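PDB 5KO5: purine nucleoside phosphorylase from Schistosoma mansoni, which catalyses the reversible phosphorolysis of purine nucleosides such as inosine and guanosine, releasing the free base and ribose 1-phosphate. Local coordinates for residues L175-I179 with E279-L284; S94-I98 with N146-V150; P51-I55 with V67-V71. One frame throughout, in Å; residues are numbered along the deposited sequence.

Contact 1. Residues L175-I179 with E279-L284; sequences LALKI and EIITRL
Two helical segments, 175-179 and 279-283, cross at 121° between their N-to-C directions, with axes 10.1 Å apart and Ala176 CA 6.3 Å from Ile280 CA. Leu284 is the first residue to leave helical geometry (phi/psi -57/145). Ile179 (m, t) lies across the second helix: CD1 is 3.7 Å from Ile280 CG1, and CG2 is 3.6 Å from Glu279 CG. Ile280, also m, t, extends CD1 to 3.9 Å from Ala176 CB. This is apolar helix-helix packing on the alpha/beta phosphorylase fold, where Ala176 and Ile280 both also touch Leu238 of strand 236-246. Leu175 (t, p) places CD2 3.9 Å from Leu284 CD2 and CD1 3.9 Å from Arg283 CB. Arg283 folds back with chi1 m, chi2 -91° and chi3 m, so that NH1 forms a salt bridge with Glu279 OE2 at 3.2 Å and another with Glu182; Ile179 CG1 lies over one guanidinium face, 3.8 Å from Arg283 NH1. Glu279 meets it with chi1 t and chi2 p.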
loop_
_atom_site.group_PDB
_atom_site.type_symbol
_atom_site.label_atom_id
_atom_site.label_comp_id
_atom_site.label_asym_id
_atom_site.label_seq_id
_atom_site.Cartn_x
_atom_site.Cartn_y
_atom_site.Cartn_z
ATOM N N LEU A 175 17.399 24.289 15.959
ATOM C CA LEU A 175 16.801 25.288 16.841
ATOM C C LEU A 175 15.948 24.633 17.922
ATOM O O LEU A 175 16.011 25.027 19.094
ATOM C CB LEU A 175 15.983 26.294 16.028
ATOM C CG LEU A 175 15.174 27.342 16.801
ATOM C CD1 LEU A 175 16.066 28.195 17.704
ATOM C CD2 LEU A 175 14.387 28.218 15.842
ATOM N N ALA A 176 15.137 23.640 17.549
ATOM C CA ALA A 176 14.320 22.943 18.539
ATOM C C ALA A 176 15.188 22.311 19.621
ATOM O O ALA A 176 14.889 22.430 20.818
ATOM C CB ALA A 176 13.437 21.894 17.859
ATOM N N LEU A 177 16.274 21.642 19.220
ATOM C CA LEU A 177 17.173 21.043 20.200
ATOM C C LEU A 177 17.822 22.107 21.071
ATOM O O LEU A 177 17.943 21.927 22.288
ATOM C CB LEU A 177 18.247 20.200 19.509
ATOM C CG LEU A 177 19.252 19.548 20.469
ATOM C CD1 LEU A 177 18.538 18.570 21.403
ATOM C CD2 LEU A 177 20.400 18.861 19.728
ATOM N N LYS A 178 18.237 23.226 20.468
ATOM C CA LYS A 178 18.892 24.282 21.233
ATOM C C LYS A 178 17.986 24.808 22.336
ATOM O O LYS A 178 18.436 25.038 23.466
ATOM C CB LYS A 178 19.306 25.422 20.301
ATOM C CG LYS A 178 20.002 26.569 21.014
ATOM C CD LYS A 178 21.500 26.475 20.840
ATOM C CE LYS A 178 21.918 26.933 19.456
ATOM N NZ LYS A 178 23.384 26.781 19.247
ATOM N N ILE A 179 16.702 25.003 22.028
ATOM C CA ILE A 179 15.762 25.497 23.028
ATOM C C ILE A 179 15.551 24.467 24.132
ATOM O O ILE A 179 15.412 24.820 25.309
ATOM C CB ILE A 179 14.446 25.926 22.351
ATOM C CG1 ILE A 179 14.689 27.176 21.497
ATOM C CG2 ILE A 179 13.360 26.185 23.391
ATOM C CD1 ILE A 179 13.581 27.475 20.513
ATOM N N GLU A 279 8.330 29.002 22.155
ATOM C CA GLU A 279 9.677 29.555 22.048
ATOM C C GLU A 279 10.267 29.325 20.660
ATOM O O GLU A 279 10.955 30.201 20.124
ATOM C CB GLU A 279 10.583 28.986 23.143
ATOM C CG GLU A 279 12.010 29.542 23.128
ATOM C CD GLU A 279 12.102 31.000 23.545
ATOM O OE1 GLU A 279 11.081 31.580 23.971
ATOM O OE2 GLU A 279 13.211 31.567 23.441
ATOM N N ILE A 280 10.014 28.160 20.059
ATOM C CA ILE A 280 10.450 27.935 18.680
ATOM C C ILE A 280 9.883 29.017 17.770
ATOM O O ILE A 280 10.603 29.616 16.962
ATOM C CB ILE A 280 10.067 26.522 18.204
ATOM C CG1 ILE A 280 10.889 25.462 18.944
ATOM C CG2 ILE A 280 10.264 26.401 16.687
ATOM C CD1 ILE A 280 10.365 24.042 18.761
ATOM N N ILE A 281 8.585 29.303 17.914
ATOM C CA ILE A 281 7.937 30.327 17.099
ATOM C C ILE A 281 8.610 31.687 17.286
ATOM O O ILE A 281 8.935 32.376 16.310
ATOM C CB ILE A 281 6.424 30.368 17.391
ATOM C CG1 ILE A 281 5.756 29.090 16.880
ATOM C CG2 ILE A 281 5.781 31.599 16.761
ATOM C CD1 ILE A 281 4.321 28.905 17.347
ATOM N N THR A 282 8.840 32.092 18.542
ATOM C CA THR A 282 9.473 33.389 18.786
ATOM C C THR A 282 10.886 33.450 18.224
ATOM O O THR A 282 11.369 34.534 17.873
ATOM C CB THR A 282 9.521 33.717 20.281
ATOM O OG1 THR A 282 10.592 32.993 20.898
ATOM C CG2 THR A 282 8.230 33.359 20.959
ATOM N N ARG A 283 11.565 32.307 18.131
ATOM C CA ARG A 283 12.964 32.268 17.725
ATOM C C ARG A 283 13.160 32.022 16.232
ATOM O O ARG A 283 14.289 32.140 15.744
ATOM C CB ARG A 283 13.718 31.214 18.543
ATOM C CG ARG A 283 13.757 31.509 20.042
ATOM C CD ARG A 283 14.983 32.322 20.426
ATOM N NE ARG A 283 16.207 31.543 20.277
ATOM C CZ ARG A 283 16.694 30.735 21.212
ATOM N NH1 ARG A 283 16.061 30.601 22.370
ATOM N NH2 ARG A 283 17.811 30.061 20.989
ATOM N N LEU A 284 12.098 31.689 15.504
ATOM C CA LEU A 284 12.211 31.456 14.074
ATOM C C LEU A 284 12.788 32.682 13.373
ATOM O O LEU A 284 12.527 33.820 13.785
ATOM C CB LEU A 284 10.836 31.146 13.489
ATOM C CG LEU A 284 10.387 29.739 13.846
ATOM C CD1 LEU A 284 9.004 29.431 13.308
ATOM C CD2 LEU A 284 11.408 28.753 13.333
#

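Contact 2. Residues S94-I98 with N146-V150; sequences SNQEI and NNVLV
Asn95 pushes its carboxamide (chi1 m, chi2 -5°) into the turn 147-150, with Asn95 CG 3.2 Å from Val148 O. Asn95 CA is 4.9 Å from Val148 CA, the nearest CA pair of the two segments. Asn95 ND2 donates to Val150 O at 3.1 Å (158°) and, weakly, to Asn147 O at 3.0 Å (122°), so one amide group holds carbonyls at both ends of a type I beta turn. That turn has Val148 at -60/-20 and Leu149 at -94/0; Val150 N closes it on Asn147 O at 3.0 Å. Asn147 (chi1 t) adds an Asx turn, its OD1 accepting from Leu149 N at 2.9 Å. On the helix side, Ser94 is the N-cap of helix 95-108 in a capping box: Glu97 N donates to Ser94 OG at 3.2 Å, and Ser94 N to Glu97 OE1 at 2.8 Å. Water extends the polar contact. One molecule lies 2.7 Å from Asn95 OD1 and 2.9 Å from Asn146 O; a second donates to Val148 O at 2.8 Å and weakly to Asn95 O at 3.1 Å. The apolar part is Ile98 CG2 against Val148 CG2 at 4.0 Å, with Ile98 m, m and Val148 p. Asn147 ND2 bonds Thr201 of the second subunit, and Asn146 ND2 bonds Gly144 O of the third, placing the turn at the trimer interface. Within the chain, the start of helix 95-108 meets the loop between helices 140-143 and 170-182, while Val148 and Leu149 pack on Ile228 and Ile229 of helix 224-232.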
loop_
_atom_site.group_PDB
_atom_site.type_symbol
_atom_site.label_atom_id
_atom_site.label_comp_id
_atom_site.label_asym_id
_atom_site.label_seq_id
_atom_site.Cartn_x
_atom_site.Cartn_y
_atom_site.Cartn_z
ATOM N N SER A 94 -9.545 11.966 1.054
ATOM C CA SER A 94 -8.798 11.775 -0.174
ATOM C C SER A 94 -7.524 12.614 -0.167
ATOM O O SER A 94 -7.334 13.530 0.642
ATOM C CB SER A 94 -9.648 12.173 -1.371
ATOM O OG SER A 94 -9.756 13.583 -1.443
ATOM N N ASN A 95 -6.645 12.282 -1.113
ATOM C CA ASN A 95 -5.441 13.078 -1.345
ATOM C C ASN A 95 -5.781 14.548 -1.531
ATOM O O ASN A 95 -5.063 15.431 -1.041
ATOM C CB ASN A 95 -4.737 12.571 -2.603
ATOM C CG ASN A 95 -4.034 11.264 -2.380
ATOM O OD1 ASN A 95 -3.984 10.768 -1.250
ATOM N ND2 ASN A 95 -3.468 10.694 -3.447
ATOM N N GLN A 96 -6.870 14.830 -2.248
ATOM C CA GLN A 96 -7.242 16.219 -2.491
ATOM C C GLN A 96 -7.656 16.921 -1.206
ATOM O O GLN A 96 -7.371 18.115 -1.023
ATOM C CB GLN A 96 -8.379 16.293 -3.512
ATOM C CG GLN A 96 -8.113 15.570 -4.828
ATOM C CD GLN A 96 -6.804 15.960 -5.461
ATOM O OE1 GLN A 96 -6.420 17.130 -5.478
ATOM N NE2 GLN A 96 -6.105 14.967 -6.003
ATOM N N GLU A 97 -8.358 16.205 -0.324
ATOM C CA GLU A 97 -8.836 16.801 0.917
ATOM C C GLU A 97 -7.690 17.082 1.873
ATOM O O GLU A 97 -7.701 18.092 2.579
ATOM C CB GLU A 97 -9.878 15.883 1.559
ATOM C CG GLU A 97 -11.207 15.865 0.797
ATOM C CD GLU A 97 -12.180 14.807 1.305
ATOM O OE1 GLU A 97 -11.815 13.620 1.459
ATOM O OE2 GLU A 97 -13.349 15.166 1.548
ATOM N N ILE A 98 -6.679 16.212 1.899
ATOM C CA ILE A 98 -5.520 16.471 2.743
ATOM C C ILE A 98 -4.726 17.655 2.205
ATOM O O ILE A 98 -4.246 18.501 2.972
ATOM C CB ILE A 98 -4.642 15.207 2.834
ATOM C CG1 ILE A 98 -5.432 14.030 3.424
ATOM C CG2 ILE A 98 -3.337 15.523 3.583
ATOM C CD1 ILE A 98 -5.943 14.267 4.843
ATOM N N ASN A 146 -0.349 4.771 -2.532
ATOM C CA ASN A 146 -1.238 5.678 -1.813
ATOM C C ASN A 146 -0.527 6.953 -1.354
ATOM O O ASN A 146 -0.938 7.579 -0.375
ATOM C CB ASN A 146 -1.922 4.958 -0.649
ATOM C CG ASN A 146 -3.114 4.131 -1.090
ATOM O OD1 ASN A 146 -3.762 4.429 -2.105
ATOM N ND2 ASN A 146 -3.424 3.090 -0.331
ATOM N N ASN A 147 0.530 7.369 -2.043
ATOM C CA ASN A 147 1.159 8.651 -1.738
ATOM C C ASN A 147 0.115 9.760 -1.848
ATOM O O ASN A 147 -0.759 9.731 -2.725
ATOM C CB ASN A 147 2.285 8.884 -2.755
ATOM C CG ASN A 147 3.258 9.991 -2.360
ATOM O OD1 ASN A 147 2.900 11.181 -2.316
ATOM N ND2 ASN A 147 4.516 9.607 -2.125
ATOM N N VAL A 148 0.218 10.751 -0.953
ATOM C CA VAL A 148 -0.698 11.892 -0.967
ATOM C C VAL A 148 -0.656 12.674 -2.279
ATOM O O VAL A 148 -1.616 13.387 -2.595
ATOM C CB VAL A 148 -0.431 12.786 0.268
ATOM C CG1 VAL A 148 0.896 13.507 0.122
ATOM C CG2 VAL A 148 -1.568 13.788 0.470
ATOM N N LEU A 149 0.425 12.544 -3.070
ATOM C CA LEU A 149 0.520 13.236 -4.352
ATOM C C LEU A 149 0.049 12.410 -5.551
ATOM O O LEU A 149 0.088 12.927 -6.678
ATOM C CB LEU A 149 1.957 13.745 -4.588
ATOM C CG LEU A 149 2.344 15.003 -3.809
ATOM C CD1 LEU A 149 3.839 15.260 -3.973
ATOM C CD2 LEU A 149 1.527 16.215 -4.297
ATOM N N VAL A 150 -0.406 11.165 -5.356
ATOM C CA VAL A 150 -0.950 10.429 -6.493
ATOM C C VAL A 150 -2.128 11.194 -7.068
ATOM O O VAL A 150 -3.036 11.612 -6.335
ATOM C CB VAL A 150 -1.348 9.005 -6.077
ATOM C CG1 VAL A 150 -2.181 8.344 -7.192
ATOM C CG2 VAL A 150 -0.127 8.164 -5.803
HETATM O O HOH W 1 -3.745 8.129 -0.629
HETATM O O HOH W 2 -2.957 15.720 -3.232
HETATM O O HOH W 3 -3.740 7.412 -3.838
HETATM O O HOH W 4 -3.823 14.795 -7.331
#

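Contact 3. Residues P51-I55 with V67-V71; sequences PYINI and VGNLV
Gly68, extended at -154/85, meets the 3-10 turn 52-54 that follows Pro51. Its O accepts from Tyr52 N at 2.8 Å (173°) and from a water at 2.8 Å that in turn accepts from Ile53 N at 3.2 Å. Gly68 CA makes a CH-pi contact over the Tyr52 ring, 3.8 Å from the centroid; a CB here would clash with Tyr52 CD2. Asn69 (-133/145) pairs with Pro51 as an antiparallel non-hydrogen-bonded pair, CA to CA 4.1 Å. With chi1 m, its OD1 comes 3.1 Å from Pro51 CA, while ND2 bonds Gln84. Tyr52 (chi1 m, chi2 -19°) reaches across the start of the strand, CE1 3.3 Å from Asn69 C, and its OH bonds Gly85 O. Leu70 (chi1 -143°, chi2 p) sets CD1 4.2 Å from Tyr52 CE1 and CD2 4.1 Å from Ile55 CD1 (Ile55 m, t); Leu70 and Ile55 also touch Ile19 of helix 9-23. The arrangement is the end of an antiparallel strand pair, 47-51 with 69-75, in the mixed central sheet of the phosphorylase fold.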
loop_
_atom_site.group_PDB
_atom_site.type_symbol
_atom_site.label_atom_id
_atom_site.label_comp_id
_atom_site.label_asym_id
_atom_site.label_seq_id
_atom_site.Cartn_x
_atom_site.Cartn_y
_atom_site.Cartn_z
ATOM N N PRO A 51 -14.591 28.201 11.228
ATOM C CA PRO A 51 -14.972 26.792 11.036
ATOM C C PRO A 51 -14.683 26.336 9.612
ATOM O O PRO A 51 -14.945 27.060 8.648
ATOM C CB PRO A 51 -16.478 26.792 11.333
ATOM C CG PRO A 51 -16.693 27.988 12.220
ATOM C CD PRO A 51 -15.709 29.018 11.743
ATOM N N TYR A 52 -14.125 25.123 9.487
ATOM C CA TYR A 52 -13.861 24.566 8.159
ATOM C C TYR A 52 -15.115 24.626 7.299
ATOM O O TYR A 52 -15.053 24.917 6.100
ATOM C CB TYR A 52 -13.430 23.097 8.257
ATOM C CG TYR A 52 -12.113 22.790 8.938
ATOM C CD1 TYR A 52 -11.137 23.763 9.118
ATOM C CD2 TYR A 52 -11.849 21.499 9.398
ATOM C CE1 TYR A 52 -9.931 23.453 9.746
ATOM C CE2 TYR A 52 -10.657 21.188 10.021
ATOM C CZ TYR A 52 -9.707 22.170 10.201
ATOM O OH TYR A 52 -8.525 21.854 10.831
ATOM N N ILE A 53 -16.271 24.356 7.910
ATOM C CA ILE A 53 -17.529 24.278 7.185
ATOM C C ILE A 53 -17.889 25.604 6.526
ATOM O O ILE A 53 -18.653 25.620 5.555
ATOM C CB ILE A 53 -18.624 23.742 8.141
ATOM C CG1 ILE A 53 -19.846 23.251 7.360
ATOM C CG2 ILE A 53 -19.000 24.798 9.172
ATOM C CD1 ILE A 53 -20.874 22.519 8.220
ATOM N N ASN A 54 -17.341 26.719 7.013
ATOM C CA ASN A 54 -17.591 28.034 6.432
ATOM C C ASN A 54 -16.645 28.389 5.289
ATOM O O ASN A 54 -16.912 29.365 4.578
ATOM C CB ASN A 54 -17.496 29.137 7.503
ATOM C CG ASN A 54 -18.589 29.043 8.550
ATOM O OD1 ASN A 54 -19.626 28.420 8.328
ATOM N ND2 ASN A 54 -18.361 29.674 9.699
ATOM N N ILE A 55 -15.559 27.648 5.090
ATOM C CA ILE A 55 -14.509 28.036 4.153
ATOM C C ILE A 55 -14.803 27.381 2.807
ATOM O O ILE A 55 -14.903 26.143 2.749
ATOM C CB ILE A 55 -13.119 27.637 4.653
ATOM C CG1 ILE A 55 -12.859 28.216 6.051
ATOM C CG2 ILE A 55 -12.047 28.107 3.654
ATOM C CD1 ILE A 55 -11.592 27.652 6.671
ATOM N N VAL A 67 -14.077 18.696 16.371
ATOM C CA VAL A 67 -13.789 20.086 16.026
ATOM C C VAL A 67 -13.132 20.188 14.651
ATOM O O VAL A 67 -12.391 19.297 14.212
ATOM C CB VAL A 67 -12.939 20.749 17.126
ATOM C CG1 VAL A 67 -11.542 20.141 17.168
ATOM C CG2 VAL A 67 -12.881 22.264 16.936
ATOM N N GLY A 68 -13.410 21.291 13.961
ATOM C CA GLY A 68 -12.800 21.563 12.674
ATOM C C GLY A 68 -12.750 23.048 12.379
ATOM O O GLY A 68 -13.654 23.588 11.731
ATOM N N ASN A 69 -11.708 23.728 12.867
ATOM C CA ASN A 69 -11.571 25.171 12.733
ATOM C C ASN A 69 -10.165 25.510 12.272
ATOM O O ASN A 69 -9.201 24.840 12.650
ATOM C CB ASN A 69 -11.744 25.882 14.079
ATOM C CG ASN A 69 -13.135 25.751 14.648
ATOM O OD1 ASN A 69 -14.133 25.905 13.937
ATOM N ND2 ASN A 69 -13.214 25.483 15.942
ATOM N N LEU A 70 -10.060 26.549 11.451
ATOM C CA LEU A 70 -8.798 27.233 11.216
ATOM C C LEU A 70 -8.726 28.406 12.185
ATOM O O LEU A 70 -9.674 29.189 12.283
ATOM C CB LEU A 70 -8.766 27.759 9.783
ATOM C CG LEU A 70 -7.447 27.719 9.022
ATOM C CD1 LEU A 70 -6.932 26.286 8.908
ATOM C CD2 LEU A 70 -7.640 28.331 7.642
ATOM N N VAL A 71 -7.618 28.520 12.910
ATOM C CA VAL A 71 -7.442 29.570 13.910
ATOM C C VAL A 71 -6.235 30.411 13.515
ATOM O O VAL A 71 -5.130 29.880 13.346
ATOM C CB VAL A 71 -7.276 28.986 15.322
ATOM C CG1 VAL A 71 -7.203 30.103 16.358
ATOM C CG2 VAL A 71 -8.416 28.020 15.637
HETATM O O HOH W 5 -16.252 22.992 10.767
#

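The three contacts follow one another along the chain in the order 3, 2, 1, and none touches another. Contacts 1 and 2 are farthest apart, centres 31 Å apart and on opposite sides of the chain's centre; contact 3 lies 20 Å from contact 2 and 28 Å from contact 1, centre to centre, with nearest atoms about 9 and 10 Å away. The mixed sheet relates contacts 1 and 3: strand 78-84 touches Leu284 of one and Leu70 of the other. Strand 236-246, on which contact 1 packs, also carries Asn245 of the cytosine pocket. Contact 2 reaches Thr201 of the second subunit, the residue before Tyr202, whose counterpart in this chain lines the cytosine pocket.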